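Local structure of AP205 bacteriophage COAT protein (Acinetobacter phage ap205, 5FS4) at the interface of chains A and B. The protein forms the capsid shell of a small single-stranded RNA bacteriophage, its subunits pairing as two-fold dimers with a circularly permuted version of the family's coat-protein fold. Residues are numbered along the deposited sequence; one frame, centred on the assembly and turned at random. Chains: chain A/B, AP205 bacteriophage COAT protein.

Contact 1: the interface of chains A and B. Residues chain A 30, 53-54, 83, 85, 99; chain B 102, 106.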
loop_
_atom_site.group_PDB
_atom_site.type_symbol
_atom_site.label_atom_id
_atom_site.label_comp_id
_atom_site.label_asym_id
_atom_site.label_seq_id
_atom_site.Cartn_x
_atom_site.Cartn_y
_atom_site.Cartn_z
ATOM N N PHE A 30 11.548 -7.897 5.308
ATOM C CA PHE A 30 10.452 -7.623 4.366
ATOM C C PHE A 30 9.865 -8.933 3.945
ATOM O O PHE A 30 10.574 -9.804 3.461
ATOM C CB PHE A 30 10.951 -6.863 3.140
ATOM C CG PHE A 30 9.886 -6.582 2.110
ATOM C CD1 PHE A 30 9.024 -5.538 2.274
ATOM C CD2 PHE A 30 9.808 -7.359 0.908
ATOM C CE1 PHE A 30 8.093 -5.235 1.289
ATOM C CE2 PHE A 30 8.823 -7.077 -0.049
ATOM C CZ PHE A 30 7.976 -6.021 0.160
ATOM N N TYR A 53 2.289 -7.333 2.231
ATOM C CA TYR A 53 3.690 -6.906 2.159
ATOM C C TYR A 53 4.014 -6.193 3.495
ATOM O O TYR A 53 3.415 -5.205 3.787
ATOM C CB TYR A 53 3.855 -5.944 0.981
ATOM C CG TYR A 53 3.429 -6.551 -0.401
ATOM C CD1 TYR A 53 4.324 -7.304 -1.142
ATOM C CD2 TYR A 53 2.173 -6.363 -0.905
ATOM C CE1 TYR A 53 4.006 -7.800 -2.428
ATOM C CE2 TYR A 53 1.794 -6.900 -2.146
ATOM C CZ TYR A 53 2.699 -7.653 -2.904
ATOM O OH TYR A 53 2.333 -8.187 -4.128
ATOM N N VAL A 54 5.046 -6.645 4.231
ATOM C CA VAL A 54 5.294 -6.178 5.585
ATOM C C VAL A 54 6.775 -5.906 5.741
ATOM O O VAL A 54 7.583 -6.788 5.510
ATOM C CB VAL A 54 4.897 -7.177 6.694
ATOM C CG1 VAL A 54 5.080 -6.568 8.096
ATOM C CG2 VAL A 54 3.461 -7.640 6.483
ATOM N N THR A 83 1.173 -3.507 3.977
ATOM C CA THR A 83 0.325 -3.140 2.877
ATOM C C THR A 83 -0.346 -4.405 2.387
ATOM O O THR A 83 0.314 -5.398 2.106
ATOM C CB THR A 83 1.097 -2.519 1.695
ATOM O OG1 THR A 83 1.560 -1.230 2.043
ATOM C CG2 THR A 83 0.151 -2.348 0.513
ATOM N N ILE A 85 -2.673 -5.544 -0.838
ATOM C CA ILE A 85 -3.262 -5.174 -2.161
ATOM C C ILE A 85 -4.151 -6.304 -2.584
ATOM O O ILE A 85 -3.720 -7.447 -2.620
ATOM C CB ILE A 85 -2.179 -4.992 -3.208
ATOM C CG1 ILE A 85 -1.404 -3.725 -2.886
ATOM C CG2 ILE A 85 -2.753 -4.886 -4.613
ATOM C CD1 ILE A 85 -0.075 -3.599 -3.623
ATOM N N TRP A 99 -2.511 1.198 -7.088
ATOM C CA TRP A 99 -1.323 1.225 -6.211
ATOM C C TRP A 99 -0.516 2.541 -6.379
ATOM O O TRP A 99 -0.122 3.170 -5.397
ATOM C CB TRP A 99 -0.480 0.025 -6.505
ATOM C CG TRP A 99 0.887 0.025 -5.864
ATOM C CD1 TRP A 99 2.083 -0.130 -6.525
ATOM C CD2 TRP A 99 1.204 0.128 -4.460
ATOM N NE1 TRP A 99 3.113 -0.139 -5.634
ATOM C CE2 TRP A 99 2.608 0.018 -4.356
ATOM C CE3 TRP A 99 0.436 0.272 -3.255
ATOM C CZ2 TRP A 99 3.273 0.094 -3.117
ATOM C CZ3 TRP A 99 1.101 0.299 -2.041
ATOM C CH2 TRP A 99 2.503 0.236 -1.976
ATOM N N HIS B 102 9.871 0.593 1.581
ATOM C CA HIS B 102 8.742 -0.339 1.454
ATOM C C HIS B 102 8.052 -0.215 0.077
ATOM O O HIS B 102 7.678 -1.218 -0.524
ATOM C CB HIS B 102 7.796 -0.093 2.668
ATOM C CG HIS B 102 6.466 -0.783 2.564
ATOM N ND1 HIS B 102 6.215 -1.998 3.181
ATOM C CD2 HIS B 102 5.308 -0.416 1.979
ATOM C CE1 HIS B 102 4.945 -2.317 3.020
ATOM N NE2 HIS B 102 4.388 -1.404 2.243
ATOM N N VAL B 106 7.771 -3.218 -2.593
ATOM C CA VAL B 106 6.502 -3.609 -3.120
ATOM C C VAL B 106 6.483 -3.432 -4.646
ATOM O O VAL B 106 6.023 -4.328 -5.353
ATOM C CB VAL B 106 5.305 -2.868 -2.478
ATOM C CG1 VAL B 106 4.027 -3.314 -3.194
ATOM C CG2 VAL B 106 5.209 -3.119 -0.965
#
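B:Val106 reaches from helix 92-111 of one subunit onto the beta-sheet and helix of the other, in the helix-over-sheet packing that typifies coat-protein dimers of single-stranded RNA phages. Methyl CG1, anti to the backbone N (chi1 176°), lies over the rim of one face of the A:Trp99 indole, 3.5 Å from CZ2 of A:Trp99. The same methyl stands above the centre of the A:Tyr53 phenol ring, 4.2 Å from its plane. A:Ile85 CD1 rests on that same indole face, again toward the rim, and stands 4.1 Å from CG1 of B:Val106. Methyl CG2 packs against the root of A:Tyr53, 3.7 Å from its CB; the two side chains cross at about a right angle. One helical turn earlier, B:His102 points its imidazole at strands 46-60 and 76-88. Its NE2 and the hydroxyl OG1 of A:Thr83 share a hydrogen bond of 2.8 Å whose direction is not settled. The backbone O of A:Tyr53 lies at the ring edge, in plane, 3.4 Å from CE1 of B:His102. A:Phe30 crosses the imidazole at about a right angle, and B:Val106 CG2 sits over the rim of one imidazole face, which probably helps to hold the ring in place.

Contact 2: the interface of chains A and B. Residues chain A 59-61, 77, 79; chain B 88, 91, 94.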
loop_
_atom_site.group_PDB
_atom_site.type_symbol
_atom_site.label_atom_id
_atom_site.label_comp_id
_atom_site.label_asym_id
_atom_site.label_seq_id
_atom_site.Cartn_x
_atom_site.Cartn_y
_atom_site.Cartn_z
ATOM N N ARG A 59 14.236 0.077 15.652
ATOM C CA ARG A 59 14.847 1.415 15.712
ATOM C C ARG A 59 15.074 1.866 17.156
ATOM O O ARG A 59 14.152 1.874 17.921
ATOM C CB ARG A 59 13.946 2.452 15.019
ATOM C CG ARG A 59 14.640 3.785 14.678
ATOM C CD ARG A 59 15.712 3.705 13.587
ATOM N NE ARG A 59 15.160 3.292 12.307
ATOM C CZ ARG A 59 15.857 3.123 11.188
ATOM N NH1 ARG A 59 17.158 3.308 11.171
ATOM N NH2 ARG A 59 15.254 2.699 10.096
ATOM N N PRO A 60 16.313 2.263 17.505
ATOM C CA PRO A 60 16.561 2.756 18.840
ATOM C C PRO A 60 15.655 3.929 19.155
ATOM O O PRO A 60 15.470 4.828 18.312
ATOM C CB PRO A 60 18.030 3.237 18.792
ATOM C CG PRO A 60 18.637 2.451 17.738
ATOM C CD PRO A 60 17.539 2.313 16.693
ATOM N N ALA A 61 15.058 3.879 20.330
ATOM C CA ALA A 61 14.454 5.079 20.924
ATOM C C ALA A 61 15.567 6.115 21.169
ATOM O O ALA A 61 16.622 5.735 21.627
ATOM C CB ALA A 61 13.771 4.710 22.231
ATOM N N GLU A 77 12.398 0.098 19.127
ATOM C CA GLU A 77 10.936 -0.031 18.837
ATOM C C GLU A 77 10.865 -0.802 17.510
ATOM O O GLU A 77 11.888 -0.879 16.797
ATOM C CB GLU A 77 10.271 1.347 18.720
ATOM C CG GLU A 77 10.764 2.194 17.546
ATOM C CD GLU A 77 9.856 3.369 17.165
ATOM O OE1 GLU A 77 8.637 3.286 17.212
ATOM O OE2 GLU A 77 10.360 4.391 16.724
ATOM N N GLN A 79 9.406 -0.369 14.048
ATOM C CA GLN A 79 8.800 0.393 12.976
ATOM C C GLN A 79 8.245 -0.627 11.932
ATOM O O GLN A 79 8.971 -1.468 11.415
ATOM C CB GLN A 79 9.848 1.290 12.328
ATOM C CG GLN A 79 10.388 2.393 13.263
ATOM C CD GLN A 79 11.430 3.206 12.572
ATOM O OE1 GLN A 79 12.334 2.645 11.938
ATOM N NE2 GLN A 79 11.334 4.527 12.679
ATOM N N SER B 88 6.920 5.325 16.397
ATOM C CA SER B 88 6.873 6.504 17.301
ATOM C C SER B 88 7.043 7.777 16.476
ATOM O O SER B 88 7.753 7.805 15.453
ATOM C CB SER B 88 7.973 6.397 18.366
ATOM O OG SER B 88 9.239 6.640 17.745
ATOM N N ASN B 91 10.856 8.874 16.055
ATOM C CA ASN B 91 11.671 8.392 14.940
ATOM C C ASN B 91 10.952 8.537 13.601
ATOM O O ASN B 91 11.160 7.727 12.686
ATOM C CB ASN B 91 12.104 6.945 15.162
ATOM C CG ASN B 91 13.101 6.781 16.290
ATOM O OD1 ASN B 91 14.044 7.543 16.421
ATOM N ND2 ASN B 91 12.929 5.723 17.069
ATOM N N THR B 94 13.130 8.431 10.273
ATOM C CA THR B 94 13.525 7.091 9.764
ATOM C C THR B 94 12.323 6.252 9.313
ATOM O O THR B 94 12.418 5.449 8.399
ATOM C CB THR B 94 14.404 6.338 10.750
ATOM O OG1 THR B 94 13.732 6.187 11.998
ATOM C CG2 THR B 94 15.725 7.101 10.890
HETATM O O HOH W 1 9.121 5.425 14.282
HETATM O O HOH W 2 16.836 6.776 16.843
#
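B:Asn91, at the turn leading into helix 92-111, lays its side chain against residues at the ends of the partner's strands 46-60 and 76-88, bonding to both, at a polar margin of the single-stranded RNA phage coat-protein dimer. Its CB passes 3.5 Å from carboxylate oxygen OE2 of A:Glu77. CG, anti to the carbonyl carbon (chi1 -69°), carries the amide toward the partner and rests 3.7 Å from the aliphatic CG of A:Arg59, with amide and guanidinium planes 62° apart. The tip then divides. Nitrogen ND2 donates to A:Glu77 OE2 at 2.9 Å, nearly within its own amide plane, and also to the backbone O of A:Pro60 at 3.0 Å, which it meets from above the carbonyl plane. Oxygen OD1 shares a water with that same proline oxygen. The carboxylate is gripped further by B:Ser88: its OG donates to OE2 from the face ND2 also uses, while its backbone N takes the syn lone pair of OE1 at 2.8 Å. Beyond the asparagine, A:Gln79 NE2 donates to the hydroxyl OG1 of B:Thr94 at 3.0 Å. OE1 of A:Gln79 accepts from A:Arg59 NE (171° at H), in the guanidinium plane; B:Thr94 CB lies over one guanidinium face, offset toward the rim.

Contact 3: the interface of chains A and B. Residues chain A 103, 106-107, 111; chain B 30, 53, 85, 99, 103.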
loop_
_atom_site.group_PDB
_atom_site.type_symbol
_atom_site.label_atom_id
_atom_site.label_comp_id
_atom_site.label_asym_id
_atom_site.label_seq_id
_atom_site.Cartn_x
_atom_site.Cartn_y
_atom_site.Cartn_z
ATOM N N LYS A 103 -0.079 5.165 -3.223
ATOM C CA LYS A 103 1.198 5.762 -2.766
ATOM C C LYS A 103 1.193 7.274 -2.773
ATOM O O LYS A 103 1.773 7.900 -1.914
ATOM C CB LYS A 103 2.388 5.301 -3.602
ATOM C CG LYS A 103 2.693 3.839 -3.434
ATOM C CD LYS A 103 3.795 3.367 -4.397
ATOM C CE LYS A 103 3.432 3.323 -5.907
ATOM N NZ LYS A 103 4.627 2.839 -6.702
ATOM N N VAL A 106 -1.130 8.462 0.188
ATOM C CA VAL A 106 -0.363 8.268 1.388
ATOM C C VAL A 106 0.822 9.250 1.525
ATOM O O VAL A 106 1.070 9.830 2.615
ATOM C CB VAL A 106 0.039 6.785 1.525
ATOM C CG1 VAL A 106 0.979 6.627 2.730
ATOM C CG2 VAL A 106 -1.222 5.903 1.670
ATOM N N ASP A 107 1.578 9.467 0.431
ATOM C CA ASP A 107 2.654 10.460 0.450
ATOM C C ASP A 107 2.168 11.814 0.896
ATOM O O ASP A 107 2.835 12.489 1.682
ATOM C CB ASP A 107 3.280 10.638 -0.948
ATOM C CG ASP A 107 4.211 9.497 -1.359
ATOM O OD1 ASP A 107 4.615 8.683 -0.498
ATOM O OD2 ASP A 107 4.499 9.386 -2.579
ATOM N N ALA A 111 4.154 11.277 4.065
ATOM C CA ALA A 111 5.514 11.623 3.590
ATOM C C ALA A 111 5.756 13.120 3.672
ATOM O O ALA A 111 6.798 13.557 4.215
ATOM C CB ALA A 111 5.807 11.100 2.191
ATOM N N PHE B 30 -10.888 7.111 -0.453
ATOM C CA PHE B 30 -9.588 7.014 0.199
ATOM C C PHE B 30 -9.821 7.471 1.625
ATOM O O PHE B 30 -10.251 8.611 1.820
ATOM C CB PHE B 30 -8.558 7.928 -0.440
ATOM C CG PHE B 30 -7.239 7.881 0.261
ATOM C CD1 PHE B 30 -6.454 6.720 0.146
ATOM C CD2 PHE B 30 -6.834 8.942 1.103
ATOM C CE1 PHE B 30 -5.232 6.618 0.782
ATOM C CE2 PHE B 30 -5.605 8.824 1.782
ATOM C CZ PHE B 30 -4.827 7.680 1.595
ATOM N N TYR B 53 -4.393 3.633 6.070
ATOM C CA TYR B 53 -4.734 4.333 4.811
ATOM C C TYR B 53 -5.372 3.318 3.883
ATOM O O TYR B 53 -4.755 2.322 3.576
ATOM C CB TYR B 53 -3.467 4.904 4.165
ATOM C CG TYR B 53 -2.695 5.805 5.055
ATOM C CD1 TYR B 53 -3.013 7.172 5.105
ATOM C CD2 TYR B 53 -1.701 5.328 5.913
ATOM C CE1 TYR B 53 -2.328 8.033 5.969
ATOM C CE2 TYR B 53 -1.056 6.181 6.829
ATOM C CZ TYR B 53 -1.370 7.540 6.851
ATOM O OH TYR B 53 -0.637 8.342 7.707
ATOM N N ILE B 85 0.867 2.153 8.778
ATOM C CA ILE B 85 2.189 2.564 9.196
ATOM C C ILE B 85 2.217 2.772 10.698
ATOM O O ILE B 85 1.413 3.577 11.232
ATOM C CB ILE B 85 2.550 3.866 8.531
ATOM C CG1 ILE B 85 2.546 3.682 6.997
ATOM C CG2 ILE B 85 3.872 4.383 9.051
ATOM C CD1 ILE B 85 2.885 4.928 6.218
ATOM N N TRP B 99 9.142 3.969 4.754
ATOM C CA TRP B 99 8.072 4.105 3.744
ATOM C C TRP B 99 8.662 4.181 2.347
ATOM O O TRP B 99 8.187 3.480 1.446
ATOM C CB TRP B 99 7.154 5.313 4.079
ATOM C CG TRP B 99 6.107 5.643 3.033
ATOM C CD1 TRP B 99 5.973 6.857 2.409
ATOM C CD2 TRP B 99 5.040 4.812 2.507
ATOM N NE1 TRP B 99 4.908 6.827 1.548
ATOM C CE2 TRP B 99 4.351 5.581 1.548
ATOM C CE3 TRP B 99 4.657 3.469 2.680
ATOM C CZ2 TRP B 99 3.227 5.071 0.818
ATOM C CZ3 TRP B 99 3.598 2.981 1.972
ATOM C CH2 TRP B 99 2.874 3.786 1.061
ATOM N N LYS B 103 7.838 1.020 -0.381
ATOM C CA LYS B 103 7.245 1.299 -1.677
ATOM C C LYS B 103 8.112 0.641 -2.779
ATOM O O LYS B 103 7.585 -0.034 -3.641
ATOM C CB LYS B 103 7.096 2.794 -1.928
ATOM C CG LYS B 103 5.950 3.479 -1.180
ATOM C CD LYS B 103 5.769 4.922 -1.670
ATOM C CE LYS B 103 6.869 5.803 -1.095
ATOM N NZ LYS B 103 6.881 7.207 -1.613
HETATM O O HOH W 3 5.222 7.697 -4.351
#
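A:Val106 and B:Trp99, the pair with most surface hidden by the partner here (53 and 43 Å²), meet where helix 92-111 of one subunit packs against the same helix and the sheet of the other. This is the twin, with the chains exchanged, of the valine-on-indole packing on the other side of the two-fold, and CG1 of A:Val106 again lies over the rim of one indole face. CG of B:Lys103 lies toward the rim of the opposite face, so the ring is held between contacts on both faces. At the polar edge of the indole, NE1 of B:Trp99 donates to OD1 of A:Asp107 at 2.8 Å. The carboxylate stands almost upright to the ring, their planes 78° apart, and the indole nitrogen approaches OD1 almost head-on, in line with the bond from CG. The ammonium NZ of B:Lys103 reaches OD1 as well, on the syn side, in a salt bridge of 2.9 Å; a water joins NZ to OD2. That positive charge probably helps stabilise the carboxylate beside the apolar cluster. A bend at chi3 (-76°) carries the lysine chain up to the acid after its aliphatic part has crossed A:Lys103, the two CD atoms 3.7 Å apart. Apolar packing and the doubly bonded OD1 of A:Asp107 together join helix to helix across the two-fold, consistent with a stable dimeric building block for the capsid.

Helix 92-111 runs through all three contacts, with strands 46-60 and 76-88 as its recurring partners. Contact 1 and contact 3 lie about 11 Å apart between the centres of their C-alpha atoms. They share the packing of B:Val106 on A:Trp99 and its twin, A:Val106 on B:Trp99, and bring out different polar neighbours of this repeated arrangement. Contact 2 stands off, its centre about 19 Å from that of contact 1 and 18 Å from that of contact 3, where the helix begins. A mainly apolar centre with a few polar bonds thus gives way to a hydrogen-bonded margin, which would help set the register of helix on sheet.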